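Local coordinates for ParA (Salmonella enterica subsp. enterica serovar Newport str. SL317, PDB 3EZF), which takes part in plasmid partition as a Walker-type ATPase and, with ADP, regulates transcription by binding DNA, probably through its winged helix-turn-helix region, at the interface of chains A and B. Coordinates in Å, arbitrary orientation; residue numbers count along the deposited sequence, not the author numbering. Chains: chain A/B, ParA.

The interface of chains A and B. Residues chain A 209-211, 214; chain B 289, 293.
A:Asp211 meets B:Lys289 and B:Arg293 in a salt-bridged, partly aromatic patch of a two-fold symmetric homodimer interface in the deposited assembly, which probably contributes to holding the two ParA chains together and recurs with the chains exchanged. The carboxylate of A:Asp211 is shared between two basic side chains of chain B. Its OD2 takes a weak hydrogen bond, also a salt bridge, from the side-chain amino nitrogen NZ of B:Lys289 at 3.2 Å. Its OD1 faces the terminal nitrogen NH1 of B:Arg293 in a second salt bridge; the modelled separation is too short to be trusted, and with the N-H of NH1 pointing elsewhere the pair is not a hydrogen bond. The carboxylate and guanidinium planes are turned 69° apart, unlike the coplanar, two-pronged pairing of such groups. Aspartate suits this place because its short side chain offers two oxygens to longer partners arriving from different directions.

B:Lys289, from helix 281-291, bends at chi2 and again near its end, which swings NZ round to OD2. Nearer its backbone, CB lies 3.9 Å from CG2 of A:Ile210, the two side chains running past one another, so the lysine gives aliphatic contact as well as charge.

B:Arg293 also serves two purposes. Its chain, bent at chi2 (104°), carries CG over one face of the A:Phe214 ring, 3.6 Å from the centroid and offset toward the rim, in a CH-pi contact. Past the ring's rim the guanidinium plane is tilted 18° from that of the ring, and CB of A:Phe214 lies over the guanidinium centre. A flat aromatic side chain fits here because it supports the arginine's methylenes while the charged end reaches A:Asp211.

The hydroxyl OG of A:Ser209 accepts a nearly straight 2.9 Å hydrogen bond from the backbone N of A:Asp211, which probably steadies A:Asp211 in the loop entering helix 212-216. Paired charges and apolar contacts are likely to keep the two ParA subunits in register, so that they could act together on DNA.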
ATOM      1  N   SER A 209      -0.219 -12.520  -5.353  1.00 52.71           N
ATOM      2  CA  SER A 209       1.229 -12.520  -5.244  1.00 52.51           C
ATOM      3  C   SER A 209       1.783 -11.178  -5.670  1.00 54.17           C
ATOM      4  O   SER A 209       1.066 -10.361  -6.246  1.00 59.56           O
ATOM      5  CB  SER A 209       1.831 -13.597  -6.131  1.00 54.95           C
ATOM      6  OG  SER A 209       3.241 -13.474  -6.143  1.00 61.97           O
ATOM      7  N   ILE A 210       3.060 -10.948  -5.386  1.00 52.39           N
ATOM      8  CA  ILE A 210       3.690  -9.698  -5.786  1.00 52.03           C
ATOM      9  C   ILE A 210       4.045  -9.868  -7.258  1.00 50.10           C
ATOM     10  O   ILE A 210       4.376  -8.902  -7.952  1.00 47.70           O
ATOM     11  CB  ILE A 210       4.972  -9.402  -4.967  1.00 48.39           C
ATOM     12  CG1 ILE A 210       5.598  -8.083  -5.421  1.00 47.75           C
ATOM     13  CG2 ILE A 210       5.967 -10.530  -5.140  1.00 51.01           C
ATOM     14  CD1 ILE A 210       4.685  -6.877  -5.228  1.00 52.13           C
ATOM     15  N   ASP A 211       3.972 -11.115  -7.717  1.00 48.64           N
ATOM     16  CA  ASP A 211       4.264 -11.441  -9.105  1.00 52.72           C
ATOM     17  C   ASP A 211       3.158 -10.931 -10.032  1.00 57.27           C
ATOM     18  O   ASP A 211       3.434 -10.419 -11.138  1.00 51.48           O
ATOM     19  CB  ASP A 211       4.387 -12.951  -9.291  1.00 55.38           C
ATOM     20  CG  ASP A 211       5.819 -13.404  -9.371  1.00 62.83           C
ATOM     21  OD1 ASP A 211       6.663 -12.589  -9.807  1.00 62.99           O
ATOM     22  OD2 ASP A 211       6.098 -14.575  -9.013  1.00 64.13           O
ATOM     23  N   PHE A 214       3.370  -7.885 -12.155  1.00 54.84           N
ATOM     24  CA  PHE A 214       4.042  -8.041 -13.436  1.00 55.22           C
ATOM     25  C   PHE A 214       3.072  -8.622 -14.453  1.00 53.89           C
ATOM     26  O   PHE A 214       3.007  -8.173 -15.596  1.00 54.41           O
ATOM     27  CB  PHE A 214       5.272  -8.935 -13.260  1.00 55.96           C
ATOM     28  CG  PHE A 214       6.363  -8.265 -12.483  1.00 60.41           C
ATOM     29  CD1 PHE A 214       6.278  -8.145 -11.098  1.00 60.60           C
ATOM     30  CD2 PHE A 214       7.396  -7.612 -13.143  1.00 58.25           C
ATOM     31  CE1 PHE A 214       7.199  -7.369 -10.390  1.00 61.90           C
ATOM     32  CE2 PHE A 214       8.313  -6.840 -12.438  1.00 60.78           C
ATOM     33  CZ  PHE A 214       8.215  -6.716 -11.064  1.00 63.03           C
TER
ATOM     34  N   LYS B 289      11.661 -12.092  -4.557  1.00 59.20           N
ATOM     35  CA  LYS B 289      10.839 -12.328  -5.729  1.00 63.28           C
ATOM     36  C   LYS B 289      10.974 -11.083  -6.619  1.00 64.58           C
ATOM     37  O   LYS B 289      11.182 -11.186  -7.827  1.00 63.01           O
ATOM     38  CB  LYS B 289       9.378 -12.513  -5.290  1.00 66.32           C
ATOM     39  CG  LYS B 289       8.548 -13.438  -6.157  1.00 70.93           C
ATOM     40  CD  LYS B 289       9.000 -14.882  -6.005  1.00 76.57           C
ATOM     41  CE  LYS B 289       8.040 -15.833  -6.690  1.00 79.95           C
ATOM     42  NZ  LYS B 289       6.700 -15.751  -6.056  1.00 81.79           N
ATOM     43  N   ARG B 293      13.445  -9.899 -10.502  1.00 56.77           N
ATOM     44  CA  ARG B 293      12.686  -9.427 -11.644  1.00 54.52           C
ATOM     45  C   ARG B 293      13.251  -8.174 -12.309  1.00 56.54           C
ATOM     46  O   ARG B 293      12.719  -7.718 -13.331  1.00 57.48           O
ATOM     47  CB  ARG B 293      11.250  -9.164 -11.213  1.00 53.52           C
ATOM     48  CG  ARG B 293      10.248  -9.413 -12.302  1.00 57.86           C
ATOM     49  CD  ARG B 293       9.485 -10.722 -12.093  1.00 61.89           C
ATOM     50  NE  ARG B 293       8.692 -11.036 -13.275  1.00 64.30           N
ATOM     51  CZ  ARG B 293       7.636 -11.838 -13.286  1.00 66.02           C
ATOM     52  NH1 ARG B 293       7.229 -12.425 -12.171  1.00 66.77           N
ATOM     53  NH2 ARG B 293       6.967 -12.033 -14.414  1.00 69.03           N
TER